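Local coordinates for endonuclease 8-like 3 (Homo sapiens, PDB 7JL5), which belongs to the endonuclease VIII-like (Nei-like) family and carries, in this fragment, two GRF zinc fingers that each bind a zinc ion, at residues C57-R62 against F80-G85; C17-V22 against G30-A35. One frame throughout, in Å; residues are numbered along the deposited sequence.

Contact 1 of 2, residues C57-R62 against F80-G85; sequences CNHGKR and FVCPLG. With ZN (zinc ion), chain D.
His59 and Leu84 point at each other tip to tip, beside a zinc ion that ties both segments together. Leu84 CD1 sits over one face of the imidazole, 3.7 Å from His59 CE1 and offset toward the rim, a CH-pi contact. The ring's edge belongs to the metal site: His59 ND1 binds zinc at 2.2 Å, while Cys57 SG lies in the ring plane and Cys82 SG close to it.

The two cysteines meet the ion from different segments and with different first torsions. Cys57 SG stands between its own backbone N and carbonyl carbon (chi1 76°) and binds zinc at 2.4 Å; Cys82 SG, anti to its backbone N (chi1 -175°), does so at 2.3 Å. Cys90 supplies the fourth ligand. Cys57 SG also accepts the backbone N-H of His59, at 3.4 Å from His59 N, so one sulfur serves the metal and the turn that presents the histidine. That turn is a type I beta turn from Cys57 to Gly60, with Gly60 N bonded to Cys57 O.

Away from the ion, the extended chain of Lys61 crosses Leu84 at about a right angle, bringing NZ to 3.7 Å from Leu84 CD2. Pro83 sets CG against Arg62 O and CD against Cys57 SG. No hydrogen bond joins the segments, so the metal bonds and van der Waals contacts of side chains do the work. Three cysteines and one histidine round a single zinc ion form the structural metal site of a GRF zinc finger, one of the zinc beta-ribbon folds.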
loop_
_atom_site.group_PDB
_atom_site.type_symbol
_atom_site.label_atom_id
_atom_site.label_comp_id
_atom_site.label_asym_id
_atom_site.label_seq_id
_atom_site.Cartn_x
_atom_site.Cartn_y
_atom_site.Cartn_z
ATOM N N CYS A 57 -8.183 8.860 6.578
ATOM C CA CYS A 57 -7.962 10.266 6.279
ATOM C C CYS A 57 -9.169 11.079 6.745
ATOM O O CYS A 57 -10.146 10.548 7.282
ATOM C CB CYS A 57 -7.698 10.464 4.788
ATOM S SG CYS A 57 -9.158 10.375 3.730
ATOM N N ASN A 58 -9.103 12.391 6.533
ATOM C CA ASN A 58 -10.152 13.271 7.034
ATOM C C ASN A 58 -11.457 13.139 6.262
ATOM O O ASN A 58 -12.473 13.682 6.710
ATOM C CB ASN A 58 -9.659 14.716 7.006
ATOM C CG ASN A 58 -8.544 14.963 8.004
ATOM O OD1 ASN A 58 -7.445 15.375 7.637
ATOM N ND2 ASN A 58 -8.822 14.699 9.276
ATOM N N HIS A 59 -11.462 12.439 5.128
ATOM C CA HIS A 59 -12.707 12.131 4.440
ATOM C C HIS A 59 -13.456 10.966 5.074
ATOM O O HIS A 59 -14.621 10.737 4.732
ATOM C CB HIS A 59 -12.447 11.787 2.971
ATOM C CG HIS A 59 -12.178 12.972 2.100
ATOM N ND1 HIS A 59 -10.925 13.261 1.604
ATOM C CD2 HIS A 59 -13.004 13.930 1.616
ATOM C CE1 HIS A 59 -10.990 14.350 0.858
ATOM N NE2 HIS A 59 -12.240 14.777 0.853
ATOM N N GLY A 60 -12.818 10.226 5.975
ATOM C CA GLY A 60 -13.358 8.976 6.455
ATOM C C GLY A 60 -12.951 7.767 5.646
ATOM O O GLY A 60 -13.462 6.670 5.901
ATOM N N LYS A 61 -12.046 7.931 4.686
ATOM C CA LYS A 61 -11.610 6.859 3.805
ATOM C C LYS A 61 -10.256 6.319 4.253
ATOM O O LYS A 61 -9.475 7.012 4.908
ATOM C CB LYS A 61 -11.523 7.358 2.360
ATOM C CG LYS A 61 -12.869 7.767 1.784
ATOM C CD LYS A 61 -12.739 8.462 0.437
ATOM C CE LYS A 61 -14.094 8.535 -0.258
ATOM N NZ LYS A 61 -14.149 9.581 -1.318
ATOM N N ARG A 62 -9.992 5.063 3.896
ATOM C CA ARG A 62 -8.710 4.452 4.220
ATOM C C ARG A 62 -7.585 5.204 3.523
ATOM O O ARG A 62 -7.644 5.457 2.317
ATOM C CB ARG A 62 -8.698 2.984 3.800
ATOM C CG ARG A 62 -9.496 2.066 4.704
ATOM C CD ARG A 62 -8.760 1.759 6.001
ATOM N NE ARG A 62 -9.497 0.781 6.798
ATOM C CZ ARG A 62 -9.285 0.545 8.090
ATOM N NH1 ARG A 62 -8.355 1.220 8.753
ATOM N NH2 ARG A 62 -10.015 -0.363 8.721
ATOM N N PHE A 80 1.272 8.044 5.543
ATOM C CA PHE A 80 -0.090 7.844 5.068
ATOM C C PHE A 80 -0.678 9.165 4.592
ATOM O O PHE A 80 -0.453 10.213 5.206
ATOM C CB PHE A 80 -0.973 7.238 6.166
ATOM C CG PHE A 80 -0.530 5.874 6.614
ATOM C CD1 PHE A 80 -0.803 4.757 5.844
ATOM C CD2 PHE A 80 0.160 5.709 7.804
ATOM C CE1 PHE A 80 -0.397 3.503 6.252
ATOM C CE2 PHE A 80 0.568 4.456 8.218
ATOM C CZ PHE A 80 0.290 3.352 7.439
ATOM N N VAL A 81 -1.434 9.109 3.495
ATOM C CA VAL A 81 -2.032 10.293 2.889
ATOM C C VAL A 81 -3.434 9.958 2.394
ATOM O O VAL A 81 -3.850 8.800 2.360
ATOM C CB VAL A 81 -1.180 10.846 1.725
ATOM C CG1 VAL A 81 0.171 11.317 2.229
ATOM C CG2 VAL A 81 -1.012 9.786 0.646
ATOM N N CYS A 82 -4.161 11.001 2.005
ATOM C CA CYS A 82 -5.476 10.826 1.405
ATOM C C CYS A 82 -5.442 10.209 0.005
ATOM O O CYS A 82 -4.637 10.622 -0.832
ATOM C CB CYS A 82 -6.147 12.185 1.221
ATOM S SG CYS A 82 -7.838 12.133 0.610
ATOM N N PRO A 83 -6.231 9.142 -0.231
ATOM C CA PRO A 83 -6.115 8.435 -1.516
ATOM C C PRO A 83 -6.917 8.916 -2.715
ATOM O O PRO A 83 -7.334 8.089 -3.533
ATOM C CB PRO A 83 -6.607 7.048 -1.080
ATOM C CG PRO A 83 -7.789 7.402 -0.196
ATOM C CD PRO A 83 -7.352 8.660 0.565
ATOM N N LEU A 84 -7.135 10.223 -2.862
ATOM C CA LEU A 84 -8.129 10.705 -3.810
ATOM C C LEU A 84 -7.570 11.468 -5.004
ATOM O O LEU A 84 -8.329 11.748 -5.939
ATOM C CB LEU A 84 -9.148 11.606 -3.094
ATOM C CG LEU A 84 -10.246 10.908 -2.295
ATOM C CD1 LEU A 84 -11.298 11.921 -1.867
ATOM C CD2 LEU A 84 -10.884 9.785 -3.093
ATOM N N GLY A 85 -6.286 11.806 -5.012
ATOM C CA GLY A 85 -5.748 12.614 -6.090
ATOM C C GLY A 85 -5.545 14.049 -5.657
ATOM O O GLY A 85 -6.400 14.619 -4.974
HETATM ZN ZN ZN D . -9.097 12.386 2.502
#

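Contact 2 of 2, residues C17-V22 against G30-A35; sequences CILRVV and GRQFYA
Arg20 O takes two neighbouring groups of the opposing strand: the N-H of Phe33 donates to it, with Phe33 N 2.9 Å away, and the CA-H of Gln32 adds a weaker contact, Gln32 CA lying 3.2 Å from Arg20 O. Arg20 N returns a bond to Phe33 O, which makes this a hydrogen-bonded antiparallel pair. Ile18 and Ala35 form the same reciprocal couple further along.

On the face that carries Arg20 and Phe33, Arg20 CB lies over the phenyl face, 3.9 Å from the centroid of the Phe33 ring. Phe33 CG sits between its backbone N and carbonyl carbon (chi1 63°), on the side of the sheet where Arg20 also lies. The Arg20 chain then bends at chi2 and chi3, and its guanidinium has Phe33 CZ over one face, near the rim, the two planes 55° apart. Val22 CG2 meets Phe33 CE1 at 3.6 Å, the two side chains crossing at about a right angle, though Val22 is poorly ordered and this contact less certain. Phe33 also stacks on Phe47.

Strands 18-21 and 32-35 make a beta hairpin, two of the three strands in the antiparallel sheet of the first GRF finger. Near the loop end, Val22 N bonds to Arg31 O and Gly30 N to Val22 O.

The other face carries Leu19, Val21, Gln32 and Tyr34. Leu19 CD1 touches Tyr34 CE1 at 3.6 Å, while Leu19 CD2 lies by Gln32 NE2, whose hydrogen bond goes to Met65 O in the second finger. Val21 CG2 rests against Gln32 CG, and Val21 CG1 reaches Gly30 CA at 3.6 Å.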
loop_
_atom_site.group_PDB
_atom_site.type_symbol
_atom_site.label_atom_id
_atom_site.label_comp_id
_atom_site.label_asym_id
_atom_site.label_seq_id
_atom_site.Cartn_x
_atom_site.Cartn_y
_atom_site.Cartn_z
ATOM N N CYS A 17 6.509 -10.081 1.605
ATOM C CA CYS A 17 5.664 -9.701 0.486
ATOM C C CYS A 17 6.042 -8.330 -0.059
ATOM O O CYS A 17 6.591 -7.481 0.648
ATOM C CB CYS A 17 4.196 -9.684 0.912
ATOM S SG CYS A 17 3.551 -11.279 1.442
ATOM N N ILE A 18 5.732 -8.120 -1.338
ATOM C CA ILE A 18 5.824 -6.800 -1.940
ATOM C C ILE A 18 4.458 -6.132 -1.847
ATOM O O ILE A 18 3.420 -6.791 -1.718
ATOM C CB ILE A 18 6.307 -6.855 -3.404
ATOM C CG1 ILE A 18 5.398 -7.769 -4.229
ATOM C CG2 ILE A 18 7.754 -7.309 -3.468
ATOM C CD1 ILE A 18 5.617 -7.661 -5.722
ATOM N N LEU A 19 4.459 -4.804 -1.928
ATOM C CA LEU A 19 3.239 -4.006 -1.896
ATOM C C LEU A 19 2.895 -3.605 -3.325
ATOM O O LEU A 19 3.553 -2.735 -3.906
ATOM C CB LEU A 19 3.419 -2.774 -1.013
ATOM C CG LEU A 19 2.156 -1.955 -0.738
ATOM C CD1 LEU A 19 1.289 -2.662 0.295
ATOM C CD2 LEU A 19 2.501 -0.541 -0.287
ATOM N N ARG A 20 1.876 -4.237 -3.894
ATOM C CA ARG A 20 1.418 -3.918 -5.236
ATOM C C ARG A 20 0.155 -3.068 -5.174
ATOM O O ARG A 20 -0.531 -3.003 -4.151
ATOM C CB ARG A 20 1.158 -5.193 -6.042
ATOM C CG ARG A 20 2.421 -5.854 -6.570
ATOM C CD ARG A 20 2.183 -6.489 -7.931
ATOM N NE ARG A 20 1.766 -7.885 -7.834
ATOM C CZ ARG A 20 1.190 -8.559 -8.824
ATOM N NH1 ARG A 20 0.947 -7.962 -9.983
ATOM N NH2 ARG A 20 0.848 -9.830 -8.654
ATOM N N VAL A 21 -0.138 -2.403 -6.288
ATOM C CA VAL A 21 -1.308 -1.547 -6.423
ATOM C C VAL A 21 -2.188 -2.117 -7.522
ATOM O O VAL A 21 -1.699 -2.426 -8.617
ATOM C CB VAL A 21 -0.914 -0.093 -6.738
ATOM C CG1 VAL A 21 -2.105 0.672 -7.297
ATOM C CG2 VAL A 21 -0.377 0.592 -5.492
ATOM N N VAL A 22 -3.482 -2.252 -7.239
ATOM C CA VAL A 22 -4.420 -2.757 -8.232
ATOM C C VAL A 22 -4.504 -1.775 -9.394
ATOM O O VAL A 22 -5.245 -0.785 -9.337
ATOM C CB VAL A 22 -5.811 -3.004 -7.622
ATOM C CG1 VAL A 22 -6.858 -3.105 -8.723
ATOM C CG2 VAL A 22 -5.797 -4.267 -6.778
ATOM N N GLY A 30 -6.148 1.446 -7.307
ATOM C CA GLY A 30 -5.229 2.111 -6.418
ATOM C C GLY A 30 -5.067 1.444 -5.068
ATOM O O GLY A 30 -4.103 1.750 -4.354
ATOM N N ARG A 31 -5.976 0.543 -4.699
ATOM C CA ARG A 31 -5.892 -0.109 -3.400
ATOM C C ARG A 31 -4.666 -1.012 -3.351
ATOM O O ARG A 31 -4.418 -1.795 -4.273
ATOM C CB ARG A 31 -7.156 -0.916 -3.117
ATOM C CG ARG A 31 -7.241 -1.410 -1.680
ATOM C CD ARG A 31 -8.547 -2.137 -1.401
ATOM N NE ARG A 31 -8.626 -2.594 -0.015
ATOM C CZ ARG A 31 -9.548 -3.435 0.446
ATOM N NH1 ARG A 31 -10.473 -3.920 -0.371
ATOM N NH2 ARG A 31 -9.539 -3.796 1.721
ATOM N N GLN A 32 -3.903 -0.904 -2.270
ATOM C CA GLN A 32 -2.642 -1.615 -2.132
ATOM C C GLN A 32 -2.860 -2.971 -1.474
ATOM O O GLN A 32 -3.749 -3.143 -0.634
ATOM C CB GLN A 32 -1.657 -0.786 -1.307
ATOM C CG GLN A 32 -1.599 0.679 -1.711
ATOM C CD GLN A 32 -0.818 1.527 -0.725
ATOM O OE1 GLN A 32 -1.194 1.651 0.440
ATOM N NE2 GLN A 32 0.276 2.115 -1.191
ATOM N N PHE A 33 -2.034 -3.938 -1.866
ATOM C CA PHE A 33 -2.143 -5.289 -1.339
ATOM C C PHE A 33 -0.774 -5.951 -1.319
ATOM O O PHE A 33 0.042 -5.740 -2.220
ATOM C CB PHE A 33 -3.122 -6.131 -2.168
ATOM C CG PHE A 33 -2.687 -6.339 -3.591
ATOM C CD1 PHE A 33 -2.980 -5.396 -4.562
ATOM C CD2 PHE A 33 -1.984 -7.474 -3.956
ATOM C CE1 PHE A 33 -2.580 -5.583 -5.870
ATOM C CE2 PHE A 33 -1.581 -7.667 -5.265
ATOM C CZ PHE A 33 -1.879 -6.719 -6.222
ATOM N N TYR A 34 -0.534 -6.749 -0.283
ATOM C CA TYR A 34 0.671 -7.557 -0.201
ATOM C C TYR A 34 0.533 -8.799 -1.069
ATOM O O TYR A 34 -0.502 -9.481 -1.051
ATOM C CB TYR A 34 0.946 -7.967 1.244
ATOM C CG TYR A 34 1.243 -6.805 2.156
ATOM C CD1 TYR A 34 2.323 -5.969 1.914
ATOM C CD2 TYR A 34 0.449 -6.548 3.264
ATOM C CE1 TYR A 34 2.603 -4.906 2.746
ATOM C CE2 TYR A 34 0.721 -5.487 4.105
ATOM C CZ TYR A 34 1.799 -4.668 3.840
ATOM O OH TYR A 34 2.076 -3.607 4.672
ATOM N N ALA A 35 1.598 -9.088 -1.817
ATOM C CA ALA A 35 1.637 -10.207 -2.743
ATOM C C ALA A 35 3.012 -10.857 -2.690
ATOM O O ALA A 35 3.964 -10.311 -2.123
ATOM C CB ALA A 35 1.314 -9.760 -4.175
#

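The two contacts belong to different GRF fingers of one chain, in series along the sequence, with centres about 17 Å apart and no direct touch. Contact 1 lies toward the periphery of the chain, about 13 Å from its centre, and joins two loops, one of them following strand 78-81, through a metal ion. Contact 2, only about 5 Å from that centre, pairs two neighbouring strands through backbone hydrogen bonds and buries more than twice the surface. Both are partly buried. Each finger has its own three-stranded antiparallel sheet and its own zinc site; contact 1 lies at the zinc site of the second finger and contact 2 within the sheet of the first.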